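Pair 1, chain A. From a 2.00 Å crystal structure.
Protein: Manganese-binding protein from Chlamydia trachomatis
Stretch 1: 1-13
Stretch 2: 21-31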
# COMPACT_ATOMS: atom_id res chain seq x y z
N SER A 1 -17.70 -16.42 20.55
CA SER A 1 -17.70 -15.22 19.69
C SER A 1 -16.53 -14.27 19.95
O SER A 1 -16.64 -13.32 20.73
CB SER A 1 -19.02 -14.46 19.86
OG SER A 1 -19.27 -13.67 18.72
N ILE A 2 -15.41 -14.53 19.26
CA ILE A 2 -14.15 -13.81 19.47
C ILE A 2 -13.94 -12.81 18.34
O ILE A 2 -14.26 -13.09 17.17
CB ILE A 2 -12.98 -14.81 19.57
CG1 ILE A 2 -13.28 -15.89 20.60
CG2 ILE A 2 -11.69 -14.10 19.93
CD1 ILE A 2 -13.35 -17.28 20.03
N TYR A 3 -13.42 -11.63 18.67
CA TYR A 3 -13.25 -10.52 17.73
C TYR A 3 -11.79 -10.11 17.63
O TYR A 3 -11.12 -9.94 18.66
CB TYR A 3 -14.08 -9.30 18.14
CG TYR A 3 -15.56 -9.45 17.88
CD1 TYR A 3 -16.08 -9.27 16.61
CD2 TYR A 3 -16.43 -9.79 18.91
CE1 TYR A 3 -17.43 -9.41 16.37
CE2 TYR A 3 -17.79 -9.93 18.69
CZ TYR A 3 -18.28 -9.74 17.41
OH TYR A 3 -19.63 -9.88 17.18
N VAL A 4 -11.32 -9.92 16.40
CA VAL A 4 -10.00 -9.36 16.13
C VAL A 4 -10.19 -8.15 15.21
O VAL A 4 -10.96 -8.21 14.24
CB VAL A 4 -9.06 -10.41 15.50
CG1 VAL A 4 -7.81 -9.73 14.93
CG2 VAL A 4 -8.70 -11.45 16.55
N LEU A 5 -9.49 -7.06 15.52
CA LEU A 5 -9.65 -5.79 14.81
C LEU A 5 -8.45 -5.52 13.92
O LEU A 5 -7.30 -5.63 14.37
CB LEU A 5 -9.85 -4.63 15.79
CG LEU A 5 -10.04 -3.25 15.14
CD1 LEU A 5 -11.26 -3.25 14.25
CD2 LEU A 5 -10.14 -2.11 16.14
N SER A 6 -8.71 -5.17 12.67
CA SER A 6 -7.68 -4.68 11.76
C SER A 6 -7.98 -3.22 11.40
O SER A 6 -9.14 -2.85 11.19
CB SER A 6 -7.62 -5.52 10.48
OG SER A 6 -7.25 -6.86 10.75
N MET A 7 -6.93 -2.40 11.31
CA MET A 7 -7.14 -0.98 11.04
C MET A 7 -7.75 -0.75 9.65
O MET A 7 -8.62 0.12 9.49
CB MET A 7 -5.83 -0.22 11.19
CG MET A 7 -5.50 0.14 12.64
SD MET A 7 -6.79 1.13 13.42
CE MET A 7 -6.90 2.51 12.28
N ASN A 8 -7.33 -1.53 8.65
CA ASN A 8 -7.74 -1.29 7.26
C ASN A 8 -7.86 -2.62 6.53
O ASN A 8 -7.58 -3.69 7.09
CB ASN A 8 -6.74 -0.34 6.57
CG ASN A 8 -5.32 -0.92 6.50
OD1 ASN A 8 -5.10 -2.02 5.96
ND2 ASN A 8 -4.36 -0.17 7.02
N ARG A 9 -8.28 -2.56 5.24
CA ARG A 9 -8.57 -3.80 4.51
C ARG A 9 -7.32 -4.50 4.01
O ARG A 9 -7.33 -5.73 3.82
CB ARG A 9 -9.50 -3.51 3.33
CG ARG A 9 -10.93 -3.25 3.75
CD ARG A 9 -11.59 -4.53 4.26
NE ARG A 9 -11.60 -5.58 3.26
CZ ARG A 9 -12.39 -5.58 2.19
NH1 ARG A 9 -13.23 -4.58 1.99
NH2 ARG A 9 -12.33 -6.58 1.31
N MET A 10 -6.25 -3.75 3.76
CA MET A 10 -5.00 -4.38 3.35
C MET A 10 -4.49 -5.32 4.44
O MET A 10 -3.96 -6.40 4.14
CB MET A 10 -3.98 -3.29 3.02
CG MET A 10 -4.44 -2.40 1.86
SD MET A 10 -5.46 -0.99 2.38
CE MET A 10 -4.19 0.08 3.05
N ILE A 11 -4.69 -4.94 5.70
CA ILE A 11 -4.42 -5.84 6.81
C ILE A 11 -5.54 -6.86 6.97
O ILE A 11 -5.28 -8.07 7.07
CB ILE A 11 -4.20 -5.04 8.10
CG1 ILE A 11 -2.94 -4.19 7.98
CG2 ILE A 11 -4.10 -5.96 9.30
CD1 ILE A 11 -2.89 -3.07 8.97
N CYS A 12 -6.79 -6.41 6.98
CA CYS A 12 -7.90 -7.28 7.38
C CYS A 12 -8.03 -8.50 6.48
O CYS A 12 -8.32 -9.61 6.95
CB CYS A 12 -9.22 -6.52 7.39
SG CYS A 12 -10.53 -7.45 8.28
N ASP A 13 -7.83 -8.33 5.17
CA ASP A 13 -8.04 -9.46 4.27
C ASP A 13 -6.98 -10.53 4.43
O ASP A 13 -7.23 -11.69 4.09
CB ASP A 13 -8.09 -8.98 2.83
CG ASP A 13 -9.30 -8.09 2.57
OD1 ASP A 13 -10.15 -7.94 3.48
OD2 ASP A 13 -9.39 -7.53 1.46
N ASP A 21 -12.87 -19.18 9.71
CA ASP A 21 -14.10 -19.11 10.54
C ASP A 21 -13.86 -19.01 12.05
O ASP A 21 -14.78 -18.57 12.71
CB ASP A 21 -14.89 -20.42 10.40
CG ASP A 21 -16.11 -20.32 9.51
OD1 ASP A 21 -16.12 -19.46 8.64
OD2 ASP A 21 -17.04 -21.12 9.70
N ARG A 22 -12.69 -19.35 12.57
CA ARG A 22 -12.56 -19.46 14.03
C ARG A 22 -12.58 -18.12 14.76
O ARG A 22 -12.44 -18.13 15.99
CB ARG A 22 -11.28 -20.24 14.36
CG ARG A 22 -11.37 -21.73 14.03
CD ARG A 22 -11.53 -22.58 15.28
NE ARG A 22 -11.21 -24.00 15.08
CZ ARG A 22 -9.99 -24.46 14.77
NH1 ARG A 22 -8.97 -23.63 14.61
NH2 ARG A 22 -9.80 -25.77 14.61
N VAL A 23 -12.76 -16.99 14.08
CA VAL A 23 -12.82 -15.68 14.72
C VAL A 23 -13.63 -14.74 13.83
O VAL A 23 -13.82 -14.99 12.64
CB VAL A 23 -11.42 -15.08 14.98
CG1 VAL A 23 -10.86 -14.45 13.71
CG2 VAL A 23 -11.46 -14.05 16.08
N LYS A 24 -14.12 -13.65 14.43
CA LYS A 24 -14.78 -12.59 13.68
C LYS A 24 -13.83 -11.42 13.50
O LYS A 24 -13.36 -10.83 14.48
CB LYS A 24 -16.07 -12.15 14.38
CG LYS A 24 -16.99 -13.33 14.63
CD LYS A 24 -18.04 -13.08 15.69
CE LYS A 24 -19.07 -14.20 15.66
NZ LYS A 24 -18.70 -15.34 16.55
N ASN A 25 -13.54 -11.10 12.24
CA ASN A 25 -12.62 -10.03 11.91
C ASN A 25 -13.42 -8.78 11.61
O ASN A 25 -14.38 -8.83 10.83
CB ASN A 25 -11.75 -10.41 10.71
CG ASN A 25 -10.66 -11.38 11.07
OD1 ASN A 25 -9.70 -11.01 11.75
ND2 ASN A 25 -10.81 -12.64 10.65
N ILE A 26 -13.05 -7.68 12.24
CA ILE A 26 -13.65 -6.39 11.94
C ILE A 26 -12.56 -5.47 11.40
O ILE A 26 -11.37 -5.65 11.67
CB ILE A 26 -14.37 -5.75 13.16
CG1 ILE A 26 -13.53 -5.91 14.43
CG2 ILE A 26 -15.74 -6.38 13.36
CD1 ILE A 26 -14.09 -5.11 15.63
N VAL A 27 -12.99 -4.50 10.62
CA VAL A 27 -12.07 -3.52 10.05
C VAL A 27 -12.58 -2.14 10.41
O VAL A 27 -13.78 -1.87 10.31
CB VAL A 27 -11.90 -3.69 8.52
CG1 VAL A 27 -13.22 -3.42 7.77
CG2 VAL A 27 -10.81 -2.79 8.03
N LEU A 28 -11.68 -1.29 10.89
CA LEU A 28 -12.03 0.11 11.23
C LEU A 28 -12.23 1.00 10.00
O LEU A 28 -13.24 1.65 9.91
CB LEU A 28 -10.91 0.69 12.07
CG LEU A 28 -11.37 1.32 13.38
CD1 LEU A 28 -12.00 0.27 14.26
CD2 LEU A 28 -10.20 1.99 14.07
N ILE A 29 -11.31 0.94 9.06
CA ILE A 29 -11.31 1.85 7.89
C ILE A 29 -11.55 1.04 6.62
O ILE A 29 -10.83 0.07 6.39
CB ILE A 29 -9.97 2.60 7.82
CG1 ILE A 29 -9.62 3.30 9.13
CG2 ILE A 29 -9.90 3.53 6.62
CD1 ILE A 29 -8.25 3.89 9.16
N ASP A 30 -12.57 1.41 5.88
CA ASP A 30 -12.85 0.79 4.59
C ASP A 30 -13.54 1.83 3.71
O ASP A 30 -13.91 2.92 4.17
CB ASP A 30 -13.72 -0.47 4.71
CG ASP A 30 -13.71 -1.32 3.43
OD1 ASP A 30 -13.06 -0.92 2.43
OD2 ASP A 30 -14.33 -2.41 3.43
N GLY A 31 -13.67 1.48 2.42
CA GLY A 31 -14.38 2.32 1.47
C GLY A 31 -13.52 3.43 0.89
O GLY A 31 -12.31 3.32 0.75
O HOH W 1 -9.47 -8.18 11.72
O HOH W 2 -9.32 -0.21 4.33

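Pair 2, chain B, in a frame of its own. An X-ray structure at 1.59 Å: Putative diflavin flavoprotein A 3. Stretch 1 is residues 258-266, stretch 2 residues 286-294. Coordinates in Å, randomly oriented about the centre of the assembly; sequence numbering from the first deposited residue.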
# COMPACT_ATOMS: atom_id res chain seq x y z
N VAL B 258 17.61 0.76 7.46
CA VAL B 258 17.95 1.12 6.09
C VAL B 258 16.92 2.09 5.55
O VAL B 258 15.72 1.85 5.66
CB VAL B 258 18.00 -0.11 5.16
CG1 VAL B 258 18.14 0.33 3.70
CG2 VAL B 258 19.13 -1.05 5.57
N ALA B 259 17.40 3.20 4.97
CA ALA B 259 16.54 4.14 4.26
C ALA B 259 16.39 3.66 2.82
O ALA B 259 17.37 3.58 2.08
CB ALA B 259 17.11 5.54 4.31
N LEU B 260 15.17 3.33 2.43
CA LEU B 260 14.91 2.77 1.11
C LEU B 260 14.10 3.77 0.33
O LEU B 260 12.89 3.90 0.52
CB LEU B 260 14.18 1.43 1.22
CG LEU B 260 13.60 0.81 -0.05
CD1 LEU B 260 14.68 0.52 -1.05
CD2 LEU B 260 12.85 -0.48 0.30
N ILE B 261 14.78 4.49 -0.55
CA ILE B 261 14.18 5.56 -1.32
C ILE B 261 13.80 5.06 -2.71
O ILE B 261 14.69 4.71 -3.49
CB ILE B 261 15.15 6.76 -1.43
CG1 ILE B 261 15.51 7.27 -0.03
CG2 ILE B 261 14.56 7.84 -2.32
CD1 ILE B 261 16.69 8.21 0.01
N TYR B 262 12.51 5.01 -3.03
CA TYR B 262 12.11 4.63 -4.39
C TYR B 262 11.23 5.69 -5.04
O TYR B 262 10.65 6.53 -4.36
CB TYR B 262 11.42 3.26 -4.40
CG TYR B 262 10.25 3.10 -3.46
CD1 TYR B 262 8.98 3.49 -3.84
CD2 TYR B 262 10.41 2.53 -2.20
CE1 TYR B 262 7.90 3.33 -2.98
CE2 TYR B 262 9.34 2.36 -1.34
CZ TYR B 262 8.08 2.76 -1.74
OH TYR B 262 7.00 2.60 -0.89
N ALA B 263 11.15 5.66 -6.37
CA ALA B 263 10.63 6.79 -7.13
C ALA B 263 9.14 7.06 -6.90
O ALA B 263 8.74 8.22 -6.75
CB ALA B 263 10.89 6.58 -8.60
N SER B 264 8.32 6.01 -6.90
CA SER B 264 6.88 6.17 -6.68
C SER B 264 6.22 4.88 -6.18
O SER B 264 6.85 3.81 -6.18
CB SER B 264 6.20 6.64 -7.96
OG SER B 264 6.15 5.58 -8.90
N ALA B 265 4.96 5.00 -5.79
CA ALA B 265 4.26 3.94 -5.05
C ALA B 265 3.90 2.73 -5.90
O ALA B 265 3.81 1.62 -5.41
CB ALA B 265 3.00 4.50 -4.40
N TYR B 266 3.65 2.97 -7.18
CA TYR B 266 3.09 1.93 -8.03
C TYR B 266 3.94 1.84 -9.30
O TYR B 266 4.37 2.85 -9.84
CB TYR B 266 1.61 2.25 -8.34
CG TYR B 266 0.87 1.19 -9.13
CD1 TYR B 266 0.42 0.02 -8.52
CD2 TYR B 266 0.63 1.35 -10.49
CE1 TYR B 266 -0.25 -0.96 -9.24
CE2 TYR B 266 -0.03 0.39 -11.22
CZ TYR B 266 -0.47 -0.76 -10.60
OH TYR B 266 -1.13 -1.72 -11.34
N ALA B 286 15.65 -3.03 10.28
CA ALA B 286 14.49 -2.18 10.01
C ALA B 286 14.61 -1.47 8.66
O ALA B 286 15.72 -1.17 8.20
CB ALA B 286 14.30 -1.15 11.13
N VAL B 287 13.47 -1.19 8.04
CA VAL B 287 13.43 -0.41 6.80
C VAL B 287 12.49 0.77 6.95
O VAL B 287 11.35 0.62 7.40
CB VAL B 287 12.98 -1.25 5.59
CG1 VAL B 287 12.82 -0.36 4.35
CG2 VAL B 287 13.97 -2.39 5.31
N THR B 288 12.98 1.95 6.58
CA THR B 288 12.17 3.14 6.45
C THR B 288 12.02 3.43 4.97
O THR B 288 12.92 3.97 4.32
CB THR B 288 12.79 4.35 7.17
OG1 THR B 288 12.77 4.13 8.58
CG2 THR B 288 12.02 5.62 6.85
N ALA B 289 10.89 3.01 4.41
CA ALA B 289 10.60 3.29 3.02
C ALA B 289 10.35 4.79 2.82
O ALA B 289 9.73 5.45 3.65
CB ALA B 289 9.40 2.48 2.57
N ILE B 290 10.85 5.31 1.71
CA ILE B 290 10.61 6.69 1.32
C ILE B 290 10.12 6.73 -0.12
O ILE B 290 10.80 6.25 -1.04
CB ILE B 290 11.88 7.53 1.43
CG1 ILE B 290 12.39 7.55 2.87
CG2 ILE B 290 11.64 8.94 0.88
CD1 ILE B 290 11.61 8.46 3.76
N ASN B 291 8.92 7.26 -0.31
CA ASN B 291 8.37 7.52 -1.63
C ASN B 291 8.85 8.90 -2.07
O ASN B 291 8.39 9.92 -1.56
CB ASN B 291 6.83 7.43 -1.60
CG ASN B 291 6.18 7.68 -2.95
OD1 ASN B 291 6.77 8.29 -3.84
ND2 ASN B 291 4.94 7.22 -3.10
N ALA B 292 9.81 8.93 -2.99
CA ALA B 292 10.43 10.18 -3.42
C ALA B 292 9.39 11.15 -3.96
O ALA B 292 9.49 12.37 -3.79
CB ALA B 292 11.51 9.91 -4.46
N GLU B 293 8.38 10.60 -4.61
CA GLU B 293 7.34 11.41 -5.25
C GLU B 293 6.51 12.20 -4.24
O GLU B 293 6.11 13.33 -4.52
CB GLU B 293 6.42 10.49 -6.05
CG GLU B 293 5.70 11.15 -7.18
CD GLU B 293 5.02 10.13 -8.06
OE1 GLU B 293 4.19 9.36 -7.54
OE2 GLU B 293 5.33 10.09 -9.26
N THR B 294 6.26 11.62 -3.07
CA THR B 294 5.32 12.22 -2.14
C THR B 294 5.99 12.66 -0.84
O THR B 294 5.39 13.37 -0.04
CB THR B 294 4.17 11.25 -1.81
OG1 THR B 294 4.71 10.10 -1.15
CG2 THR B 294 3.45 10.82 -3.08
O HOH W 3 3.64 7.53 -5.54

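Two parallel β-strands of one chain, with contacts that continue into the residues just after them, form the common core of pair 1 and pair 2; 14 central residues superpose with an RMSD of 0.6 Å. The strands cross at -28° in pair 1 and -22° in pair 2, with axes approaching to 4.7 and 4.6 Å. The hydrogen-bond ladder matches from the bond between A:Lys24 N and A:Ile2 O, and between B:Thr288 N and B:Val258 O, onward. In pair 1, A:Val4 N donates to A:Lys24 O (2.9 Å) and A:Val4 O accepts from A:Ile26 N (2.9 Å); the matching A:Val4 = B:Leu260 position in pair 2 reaches B:Thr288 O through B:Leu260 N (3.0 Å) and B:Ile290 N through B:Leu260 O (2.8 Å). One residue thus engages the two neighbours of its bridge partner, A:Asn25 or B:Ala289, as parallel pairing requires. The ladder runs on past the bridges: A:Ile29 N donates to A:Met7 O (2.8 Å), whereas the equivalent bond from B:Glu293 N to B:Ala263 O is weak (3.2 Å).

On the face carrying A:Leu5 and A:Ile26, matched by B:Ile261 and B:Ile290, both pairs pack aliphatic groups: A:Leu5 CD1 lies 3.5 Å from A:Ile26 CG1, and B:Ile261 CG1 3.9 Å from B:Ile290 CB. Further along, A:Leu5 CD2 meets A:Leu28 CD1 at 3.6 Å, while the smaller B:Ala292 leaves its CB 4.3 Å from B:Ile261 CG2. Earlier on this face, A:Lys24 lays its CD 4.2 Å from the A:Tyr3 ring centroid, off-centre, and its NZ donates to A:Ser1 OG (2.8 Å); B:Ala259 and B:Thr288 occupy the matching bridge with far less side chain.

The other face reverses the distribution of bulk. Small A:Ser6 sits beside A:Asn25 and A:Val27, and water 1 links A:Ser6 OG (2.8 Å) to A:Asn25 OD1 (2.8 Å). At the A:Ser6 position, B:Tyr262 instead extends its ring across the neighbouring strand, bringing CE2 3.9 Å from B:Ala289 CB, with B:Ile290 O over one ring face.

Beyond the strands, both A:Met7 and B:Ala263 point CB away, but A:Met7 is long enough to return, with SD 3.6 Å from A:Leu28 CD2 and CE 3.7 Å from A:Ile29 CD1. A:Asn8 caps the following helix through OD1, accepting from A:Ile11 N (3.0 Å), and A:Arg9 NH1 forms a salt bridge with A:Asp30 OD2 (2.8 Å). Both pairs also place a water here, accepting from the matching A:Arg9 N (2.7 Å) and B:Ala265 N (2.9 Å). Water 2 donates to A:Ile29 O (2.6 Å), whereas water 3 also accepts from B:Asn291 ND2 (2.8 Å) and donates to B:Glu293 OE1 (2.8 Å).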